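CDC25-like phosphatase YCH1 (PDB 3FS5) acts as a protein phosphatase with a single-domain rhodanese fold, related to the Cdc25 catalytic domain, and may also have thiosulfate-cyanide sulfurtransferase activity. Local coordinates at residues M1-S5 and L105-T110; Y54-R58 and R96-A100; L74-A78 and E112-C116; F125-Q129 and Y142-W147. One frame throughout, in Å; residues are numbered along the deposited sequence.

Contact 1: residues M1-S5 and L105-T110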
# COMPACT_ATOMS: atom_id res chain seq x y z
N MET A 1 8.93 -3.99 13.84
CA MET A 1 10.12 -3.15 13.51
C MET A 1 10.87 -2.78 14.78
O MET A 1 10.30 -2.81 15.87
CB MET A 1 9.68 -1.90 12.74
CG MET A 1 8.90 -2.23 11.47
SD MET A 1 8.24 -0.79 10.62
CE MET A 1 6.78 -0.45 11.61
N ASP A 2 12.14 -2.42 14.64
CA ASP A 2 12.97 -2.08 15.80
C ASP A 2 13.33 -0.61 15.97
O ASP A 2 13.71 -0.19 17.07
CB ASP A 2 14.25 -2.92 15.75
CG ASP A 2 14.91 -2.91 14.38
OD1 ASP A 2 15.27 -1.81 13.90
OD2 ASP A 2 15.05 -4.00 13.79
N SER A 3 13.22 0.18 14.91
CA SER A 3 13.57 1.59 15.00
C SER A 3 12.75 2.46 14.05
O SER A 3 11.77 2.00 13.46
CB SER A 3 15.06 1.79 14.71
OG SER A 3 15.38 1.38 13.40
N TYR A 4 13.16 3.71 13.91
CA TYR A 4 12.47 4.64 13.04
C TYR A 4 13.30 4.97 11.80
O TYR A 4 13.05 5.96 11.13
CB TYR A 4 12.13 5.93 13.80
CG TYR A 4 11.13 5.72 14.91
CD1 TYR A 4 11.53 5.37 16.19
CD2 TYR A 4 9.76 5.81 14.65
CE1 TYR A 4 10.60 5.13 17.20
CE2 TYR A 4 8.82 5.57 15.64
CZ TYR A 4 9.25 5.23 16.92
OH TYR A 4 8.32 4.98 17.90
N SER A 5 14.29 4.12 11.51
CA SER A 5 15.17 4.31 10.37
C SER A 5 14.53 3.86 9.07
O SER A 5 13.70 2.96 9.05
CB SER A 5 16.48 3.55 10.59
OG SER A 5 17.29 3.59 9.42
N LEU A 105 5.45 5.47 9.88
CA LEU A 105 6.44 4.94 10.80
C LEU A 105 6.75 5.92 11.92
O LEU A 105 6.78 5.54 13.09
CB LEU A 105 7.73 4.60 10.04
CG LEU A 105 8.89 4.03 10.87
CD1 LEU A 105 8.46 2.76 11.58
CD2 LEU A 105 10.07 3.75 9.95
N ARG A 106 6.97 7.18 11.56
CA ARG A 106 7.29 8.19 12.55
C ARG A 106 6.13 8.52 13.49
O ARG A 106 6.34 9.10 14.55
CB ARG A 106 7.80 9.46 11.86
CG ARG A 106 9.14 9.29 11.15
CD ARG A 106 10.23 8.90 12.14
NE ARG A 106 11.50 8.56 11.51
CZ ARG A 106 12.28 9.42 10.85
NH1 ARG A 106 13.42 9.00 10.33
NH2 ARG A 106 11.90 10.68 10.70
N SER A 107 4.91 8.13 13.11
CA SER A 107 3.75 8.41 13.94
C SER A 107 3.44 7.28 14.92
O SER A 107 2.53 7.39 15.74
CB SER A 107 2.51 8.68 13.08
OG SER A 107 1.97 7.49 12.55
N LEU A 108 4.20 6.19 14.83
CA LEU A 108 4.00 5.03 15.70
C LEU A 108 4.79 5.12 17.01
O LEU A 108 5.92 5.60 17.02
CB LEU A 108 4.43 3.74 14.98
CG LEU A 108 3.70 3.31 13.71
CD1 LEU A 108 4.30 2.02 13.18
CD2 LEU A 108 2.22 3.13 14.00
N ASP A 109 4.18 4.66 18.10
CA ASP A 109 4.84 4.65 19.40
C ASP A 109 5.76 3.44 19.43
O ASP A 109 5.63 2.53 18.61
CB ASP A 109 3.83 4.50 20.54
CG ASP A 109 2.95 5.71 20.70
OD1 ASP A 109 3.50 6.81 20.93
OD2 ASP A 109 1.71 5.56 20.61
N THR A 110 6.69 3.42 20.38
CA THR A 110 7.62 2.30 20.49
C THR A 110 6.85 0.99 20.69
O THR A 110 7.31 -0.08 20.29
CB THR A 110 8.60 2.51 21.66
OG1 THR A 110 7.88 2.62 22.89
CG2 THR A 110 9.42 3.78 21.46

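Contact 2: residues Y54-R58 and R96-A100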
# COMPACT_ATOMS: atom_id res chain seq x y z
N TYR A 54 -5.66 6.98 0.39
CA TYR A 54 -5.26 8.09 1.26
C TYR A 54 -4.19 8.93 0.55
O TYR A 54 -3.01 8.58 0.57
CB TYR A 54 -4.68 7.58 2.59
CG TYR A 54 -5.73 7.12 3.58
CD1 TYR A 54 -6.40 5.91 3.40
CD2 TYR A 54 -6.09 7.92 4.66
CE1 TYR A 54 -7.39 5.51 4.28
CE2 TYR A 54 -7.09 7.53 5.55
CZ TYR A 54 -7.74 6.32 5.35
OH TYR A 54 -8.74 5.92 6.20
N ALA A 55 -4.61 10.03 -0.06
CA ALA A 55 -3.68 10.89 -0.80
C ALA A 55 -2.49 11.37 0.02
O ALA A 55 -2.64 11.88 1.13
CB ALA A 55 -4.44 12.10 -1.37
N TYR A 56 -1.29 11.21 -0.54
CA TYR A 56 -0.06 11.62 0.12
C TYR A 56 -0.08 13.08 0.56
O TYR A 56 0.30 13.41 1.69
CB TYR A 56 1.13 11.40 -0.80
CG TYR A 56 2.43 11.87 -0.20
CD1 TYR A 56 3.07 11.14 0.79
CD2 TYR A 56 3.02 13.07 -0.61
CE1 TYR A 56 4.25 11.58 1.37
CE2 TYR A 56 4.21 13.52 -0.04
CZ TYR A 56 4.82 12.77 0.95
OH TYR A 56 5.99 13.20 1.51
N SER A 57 -0.52 13.97 -0.33
CA SER A 57 -0.56 15.40 -0.02
C SER A 57 -1.33 15.69 1.26
O SER A 57 -0.89 16.49 2.08
CB SER A 57 -1.19 16.19 -1.17
OG SER A 57 -0.36 16.13 -2.33
N ARG A 58 -2.47 15.04 1.43
CA ARG A 58 -3.28 15.27 2.62
C ARG A 58 -2.69 14.60 3.86
O ARG A 58 -2.79 15.14 4.97
CB ARG A 58 -4.71 14.78 2.39
CG ARG A 58 -5.67 15.22 3.48
CD ARG A 58 -7.09 14.85 3.14
NE ARG A 58 -7.99 15.12 4.26
CZ ARG A 58 -9.26 14.72 4.30
NH1 ARG A 58 -10.01 15.02 5.36
NH2 ARG A 58 -9.77 14.03 3.29
N ARG A 96 7.53 9.36 -3.35
CA ARG A 96 6.40 9.53 -2.44
C ARG A 96 5.98 8.23 -1.77
O ARG A 96 5.38 8.25 -0.69
CB ARG A 96 5.22 10.15 -3.18
CG ARG A 96 5.40 11.63 -3.45
CD ARG A 96 4.08 12.30 -3.78
NE ARG A 96 4.18 13.76 -3.75
CZ ARG A 96 3.14 14.58 -3.78
NH1 ARG A 96 3.32 15.89 -3.75
NH2 ARG A 96 1.90 14.09 -3.84
N GLY A 97 6.29 7.10 -2.40
CA GLY A 97 5.96 5.81 -1.82
C GLY A 97 6.67 5.62 -0.49
O GLY A 97 6.02 5.46 0.54
N PRO A 98 8.01 5.60 -0.48
CA PRO A 98 8.70 5.42 0.80
C PRO A 98 8.48 6.60 1.76
O PRO A 98 8.52 6.41 2.98
CB PRO A 98 10.17 5.24 0.38
CG PRO A 98 10.25 5.84 -0.99
CD PRO A 98 8.94 5.44 -1.61
N SER A 99 8.25 7.80 1.23
CA SER A 99 7.99 8.96 2.08
C SER A 99 6.68 8.77 2.85
O SER A 99 6.58 9.16 4.00
CB SER A 99 7.92 10.25 1.26
OG SER A 99 9.17 10.54 0.68
N ALA A 100 5.68 8.18 2.20
CA ALA A 100 4.41 7.94 2.88
C ALA A 100 4.63 6.93 3.99
O ALA A 100 4.10 7.07 5.09
CB ALA A 100 3.36 7.43 1.90
O HOH W 1 1.81 17.71 -2.71

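Contact 3: residues L74-A78 and E112-C116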
# COMPACT_ATOMS: atom_id res chain seq x y z
N LEU A 74 -4.25 0.03 12.81
CA LEU A 74 -4.06 -0.66 14.08
C LEU A 74 -5.31 -1.39 14.54
O LEU A 74 -5.23 -2.43 15.19
CB LEU A 74 -3.60 0.32 15.16
CG LEU A 74 -2.17 0.86 14.95
CD1 LEU A 74 -1.83 1.90 16.01
CD2 LEU A 74 -1.19 -0.31 15.02
N GLU A 75 -6.47 -0.86 14.18
CA GLU A 75 -7.73 -1.47 14.55
C GLU A 75 -7.87 -2.80 13.80
O GLU A 75 -8.34 -3.80 14.36
CB GLU A 75 -8.89 -0.53 14.21
CG GLU A 75 -10.23 -0.97 14.75
CD GLU A 75 -11.21 0.18 14.83
OE1 GLU A 75 -10.95 1.13 15.60
OE2 GLU A 75 -12.24 0.14 14.11
N LYS A 76 -7.44 -2.81 12.54
CA LYS A 76 -7.49 -4.02 11.73
C LYS A 76 -6.46 -5.04 12.24
O LYS A 76 -6.72 -6.24 12.26
CB LYS A 76 -7.18 -3.67 10.26
CG LYS A 76 -7.22 -4.85 9.29
CD LYS A 76 -7.00 -4.36 7.85
CE LYS A 76 -7.30 -5.43 6.79
NZ LYS A 76 -6.30 -6.52 6.77
N GLN A 77 -5.31 -4.54 12.66
CA GLN A 77 -4.24 -5.40 13.16
C GLN A 77 -4.66 -6.12 14.45
O GLN A 77 -4.40 -7.31 14.62
CB GLN A 77 -2.97 -4.58 13.39
CG GLN A 77 -1.73 -5.41 13.76
CD GLN A 77 -1.64 -5.72 15.24
OE1 GLN A 77 -0.92 -6.64 15.65
NE2 GLN A 77 -2.36 -4.96 16.06
N ALA A 78 -5.32 -5.38 15.34
CA ALA A 78 -5.77 -5.92 16.62
C ALA A 78 -6.61 -7.20 16.49
O ALA A 78 -6.47 -8.11 17.31
CB ALA A 78 -6.54 -4.86 17.38
N GLU A 112 3.87 0.38 19.39
CA GLU A 112 3.16 0.07 18.16
C GLU A 112 4.11 -0.32 17.03
O GLU A 112 3.68 -0.81 15.99
CB GLU A 112 2.32 1.29 17.74
CG GLU A 112 1.45 1.82 18.87
CD GLU A 112 0.78 3.14 18.54
OE1 GLU A 112 1.48 4.07 18.08
OE2 GLU A 112 -0.45 3.26 18.75
N LEU A 113 5.41 -0.12 17.24
CA LEU A 113 6.40 -0.46 16.23
C LEU A 113 6.37 -1.93 15.84
O LEU A 113 6.62 -2.28 14.69
CB LEU A 113 7.81 -0.10 16.70
CG LEU A 113 8.27 1.35 16.56
CD1 LEU A 113 9.71 1.47 17.03
CD2 LEU A 113 8.15 1.79 15.10
N SER A 114 6.05 -2.80 16.81
CA SER A 114 6.01 -4.23 16.55
C SER A 114 4.70 -4.73 15.93
O SER A 114 4.60 -5.88 15.51
CB SER A 114 6.26 -5.00 17.86
OG SER A 114 5.26 -4.68 18.82
N ARG A 115 3.70 -3.86 15.87
CA ARG A 115 2.41 -4.26 15.32
C ARG A 115 2.28 -4.17 13.80
O ARG A 115 1.32 -4.69 13.23
CB ARG A 115 1.29 -3.44 15.96
CG ARG A 115 1.03 -3.83 17.41
CD ARG A 115 -0.46 -3.73 17.70
NE ARG A 115 -0.82 -2.47 18.33
CZ ARG A 115 -2.05 -1.97 18.35
NH1 ARG A 115 -2.27 -0.82 18.96
NH2 ARG A 115 -3.04 -2.59 17.73
N CYS A 116 3.24 -3.52 13.15
CA CYS A 116 3.20 -3.35 11.69
C CYS A 116 4.53 -3.64 11.02
O CYS A 116 5.59 -3.58 11.65
CB CYS A 116 2.81 -1.91 11.32
SG CYS A 116 1.20 -1.34 11.89

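Contact 4: residues F125-Q129 and Y142-W147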
# COMPACT_ATOMS: atom_id res chain seq x y z
N PHE A 125 1.28 1.54 -9.37
CA PHE A 125 0.15 0.98 -10.08
C PHE A 125 0.46 0.77 -11.55
O PHE A 125 -0.09 -0.12 -12.18
CB PHE A 125 -1.09 1.86 -9.95
CG PHE A 125 -2.35 1.20 -10.45
CD1 PHE A 125 -2.90 0.13 -9.76
CD2 PHE A 125 -2.93 1.60 -11.65
CE1 PHE A 125 -4.01 -0.55 -10.25
CE2 PHE A 125 -4.04 0.93 -12.16
CZ PHE A 125 -4.58 -0.15 -11.46
N SER A 126 1.34 1.60 -12.10
CA SER A 126 1.71 1.49 -13.50
C SER A 126 2.28 0.11 -13.82
O SER A 126 1.90 -0.50 -14.82
CB SER A 126 2.72 2.57 -13.87
OG SER A 126 3.05 2.49 -15.25
N ARG A 127 3.19 -0.40 -12.99
CA ARG A 127 3.74 -1.71 -13.26
C ARG A 127 2.68 -2.76 -12.98
O ARG A 127 2.55 -3.75 -13.70
CB ARG A 127 4.99 -2.01 -12.42
CG ARG A 127 5.91 -2.99 -13.13
CD ARG A 127 6.45 -4.11 -12.26
NE ARG A 127 7.51 -3.68 -11.35
CZ ARG A 127 8.37 -4.51 -10.78
NH1 ARG A 127 9.31 -4.04 -9.96
NH2 ARG A 127 8.33 -5.81 -11.03
N TRP A 128 1.91 -2.54 -11.91
CA TRP A 128 0.85 -3.47 -11.55
C TRP A 128 -0.10 -3.74 -12.71
O TRP A 128 -0.34 -4.89 -13.07
CB TRP A 128 0.07 -2.94 -10.35
CG TRP A 128 -1.09 -3.81 -9.95
CD1 TRP A 128 -2.39 -3.69 -10.35
CD2 TRP A 128 -1.04 -4.96 -9.09
NE1 TRP A 128 -3.15 -4.69 -9.80
CE2 TRP A 128 -2.35 -5.48 -9.02
CE3 TRP A 128 -0.02 -5.59 -8.37
CZ2 TRP A 128 -2.66 -6.62 -8.27
CZ3 TRP A 128 -0.33 -6.72 -7.62
CH2 TRP A 128 -1.64 -7.22 -7.58
N GLN A 129 -0.66 -2.68 -13.29
CA GLN A 129 -1.60 -2.85 -14.39
C GLN A 129 -1.02 -3.50 -15.64
O GLN A 129 -1.73 -4.16 -16.39
CB GLN A 129 -2.28 -1.51 -14.75
CG GLN A 129 -1.40 -0.45 -15.40
CD GLN A 129 -1.14 -0.70 -16.88
OE1 GLN A 129 -2.06 -1.02 -17.64
NE2 GLN A 129 0.10 -0.53 -17.30
N TYR A 142 -10.65 -0.60 -13.49
CA TYR A 142 -9.66 -0.43 -14.55
C TYR A 142 -10.27 0.10 -15.85
O TYR A 142 -11.31 -0.37 -16.30
CB TYR A 142 -8.98 -1.77 -14.82
CG TYR A 142 -7.82 -1.70 -15.78
CD1 TYR A 142 -6.73 -0.87 -15.53
CD2 TYR A 142 -7.79 -2.49 -16.93
CE1 TYR A 142 -5.63 -0.84 -16.38
CE2 TYR A 142 -6.70 -2.47 -17.79
CZ TYR A 142 -5.62 -1.65 -17.51
OH TYR A 142 -4.53 -1.64 -18.35
N LEU A 143 -9.60 1.10 -16.43
CA LEU A 143 -10.04 1.71 -17.68
C LEU A 143 -8.95 1.51 -18.72
O LEU A 143 -8.05 2.33 -18.86
CB LEU A 143 -10.31 3.20 -17.47
CG LEU A 143 -11.41 3.52 -16.45
CD1 LEU A 143 -11.48 5.02 -16.24
CD2 LEU A 143 -12.75 3.00 -16.95
N PRO A 144 -9.04 0.40 -19.48
CA PRO A 144 -8.08 0.03 -20.53
C PRO A 144 -7.73 1.15 -21.49
O PRO A 144 -6.57 1.30 -21.89
CB PRO A 144 -8.79 -1.13 -21.25
CG PRO A 144 -9.62 -1.73 -20.16
CD PRO A 144 -10.18 -0.52 -19.47
N ASP A 145 -8.73 1.94 -21.87
CA ASP A 145 -8.53 3.04 -22.80
C ASP A 145 -7.44 4.02 -22.39
O ASP A 145 -6.61 4.42 -23.21
CB ASP A 145 -9.84 3.81 -22.98
CG ASP A 145 -10.40 3.68 -24.38
OD1 ASP A 145 -9.74 4.17 -25.32
OD2 ASP A 145 -11.49 3.08 -24.54
N LEU A 146 -7.43 4.41 -21.12
CA LEU A 146 -6.44 5.36 -20.61
C LEU A 146 -5.00 4.87 -20.66
O LEU A 146 -4.08 5.68 -20.73
CB LEU A 146 -6.78 5.75 -19.18
CG LEU A 146 -8.11 6.49 -18.96
CD1 LEU A 146 -8.26 6.80 -17.48
CD2 LEU A 146 -8.13 7.77 -19.78
N TRP A 147 -4.80 3.56 -20.63
CA TRP A 147 -3.45 3.02 -20.65
C TRP A 147 -2.93 2.63 -22.03
O TRP A 147 -1.80 2.18 -22.17
CB TRP A 147 -3.36 1.83 -19.69
CG TRP A 147 -3.75 2.19 -18.28
CD1 TRP A 147 -5.02 2.27 -17.78
CD2 TRP A 147 -2.88 2.59 -17.22
NE1 TRP A 147 -4.99 2.71 -16.48
CE2 TRP A 147 -3.69 2.91 -16.11
CE3 TRP A 147 -1.49 2.71 -17.11
CZ2 TRP A 147 -3.15 3.35 -14.89
CZ3 TRP A 147 -0.95 3.15 -15.90
CH2 TRP A 147 -1.79 3.46 -14.81

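Contact 1: residues M1-S5 and L105-T110
The backbone oxygen O of Tyr-4 accepts two hydrogen bonds from the guanidinium of Arg-106. NE of Arg-106 lies 3.1 Å from this O, in the carbonyl plane on a lone pair, while NH1 of Arg-106 is 3.2 Å from it and tilted 27° out of that plane. The oxygen lies almost within the guanidinium plane, a side-on grip in which NE and NH1 share one acceptor. Arg-106 turns its CB away from the N-terminal residues. A bend at chi2 (-61°) brings the head group back to Tyr-4, and CD of Arg-106 crosses obliquely near the tyrosine CB and CD2.

Tyr-4 makes the second polar link with its phenol. Its OH donates to O of Leu-108 at 2.6 Å, arriving 31° off the carbonyl plane, with that oxygen at the ring edge. The same edge borders O of Leu-105, which is 3.3 Å from CE2 of Tyr-4. The ring thus spans the last helical residues and the turn behind them, where Leu-108 N bonds back to Leu-105 O.

Met-1 adds apolar packing: CE sits 3.6 Å from Leu-105 CD1 and 3.8 Å from Leu-108 CD1. Leu-113 touches Tyr-4 and Leu-105, and Leu-118 touches Met-1 and Leu-105. The arrangement is an N-terminal segment, running up to strand 10-12, laid across the C-terminal end of helix 96-106 in the rhodanese fold.

Contact 2: residues Y54-R58 and R96-A100
Two helix beginnings meet here, with Tyr-56 and Ala-100 as the nearest backbone pair at 6.4 Å between their CA atoms. Ala-55 holds the N-cap position before helix 56-61. The opposing residues form the opening of helix 96-106, whose first turn is marked by the bond from Ala-100 N to Arg-96 O (2.9 Å).

Tyr-56 reaches across with CG anti to its backbone N (chi1 177°), which carries the ring over this opening turn, so that Arg-96, Ser-99 and Ala-100 all approach from one side. Arg-96 CG makes a CH-pi contact over the face, offset toward the rim, 4.3 Å from the ring centroid and 23° off the normal. From CG the extended chain passes out beyond the CD2 edge, with NE 3.4 Å from Tyr-56 CD2. There CD2 in turn lies over one face of the guanidinium, whose plane is inclined at 45° to the ring.

Ser-99 and Ala-100 come in obliquely: Ser-99 CB touches Tyr-56 OH at 3.5 Å and Ala-100 CB approaches CD1 at 3.9 Å; the Ser-99 hydroxyl is bonded to Gln-95 O. A water bridges Arg-96 NH1 (2.6 Å), from which it accepts, and Ser-57 OG (2.7 Å).

Arg-96 stands six residues after Cys-90, the spacing of the CX5R signature of Cdc25-type phosphatases, so Tyr-56 probably borders the end of the active-site loop.

Contact 3: residues L74-A78 and E112-C116
Leu-74 and Arg-115 cross at about a right angle, the leucine lying over the flat of the guanidinium. CD2 of Leu-74 stands 3.8 Å above the guanidinium plane, close to its centre, so one face of the charged group is covered by a methyl. Arg-115 reaches this position through bends at chi2 (-144°) and chi3 (-97°), both away from staggered values, which turn the guanidinium against Leu-74. Its NH2 ends 4.2 Å from Ala-78 CB.

The leucine's two methyls diverge: CD1 meets Glu-112 OE2 at 3.4 Å, again with the side chains crossed nearly perpendicularly, and CD2 also reaches Cys-116 SG at 4.1 Å. In the rhodanese fold this joins the C-terminal end of helix 63-78 to the connection leading from helix 96-106 into strand 116-121, one of the parallel strands of the central sheet. Arg-115 is bonded through its backbone to Leu-84, at the start of the neighbouring strand 84-88.

Gln-77 points toward the loop, its CG only 3.2 Å from Arg-115 O. Glu-112 has its polar partners nearby: OE1 forms a salt bridge with Lys-70 NZ and accepts from Asp-109 N, which probably fixes the carboxylate beside the leucine methyl.

Contact 4: residues F125-Q129 and Y142-W147
In this rhodanese-type domain, the weakly bonded short helix about 144-147, with Tyr-142 just ahead of it, packs against helix 124-132, one of the helices that accompany the parallel sheet. The meeting is a surface one. Trp-147 buries the most area, and Gln-129 is the central residue of helix 124-132, meeting both Tyr-142 and Trp-147.

The glutamine amide lies nearly flat on the indole, the planes only 10° apart. Its CG stands over the six-membered ring of Trp-147, 3.6 Å from the centroid and 14° off the normal, a CH-pi contact; CD follows at 3.4 Å from Trp-147 CE3. Gln-129 takes the chi1 value of 69°, with CG between backbone N and carbonyl carbon, and a further bend at chi2 folds the amide back along its own helix. There NE2 donates to Ser-126 O at 3.1 Å, which together with the bond at the other end of the amide fixes its rotation.

Around the indole, Phe-125 comes in with its ring edge: CD2 lies 3.7 Å from Trp-147 CZ2, the two rings being oblique. Ser-126 adds its CA, 3.9 Å from Trp-147 CZ3, and the indole NE1 is bonded to Gly-45 O. Ser-126 also pairs through its backbone with Met-91, next to the modified Cys-90. On the far end of the amide, Tyr-142 OH donates to Gln-129 OE1 at 2.6 Å, within the carbonyl plane.

How the contacts relate
Contacts 1 and 3 touch, their centres about 12 Å apart: Met-1, Tyr-4 and Leu-105 pack on residues 112-116, so the N-terminus and the connection between helix 96-106 and strand 116-121 form one continuous packing at one end of the domain. Contact 2 draws on the opposite end of that helix, its centre about 17 Å from that of contact 1 and nested inside the chain loop contact 1 closes; its segments alternate with those of contact 3. Contact 4 comes last in sequence, about 34 Å between centres from contact 1 and across the chain's centre. Together they join the N-terminal segment, several helices and the region near the C-terminus around the parallel sheet.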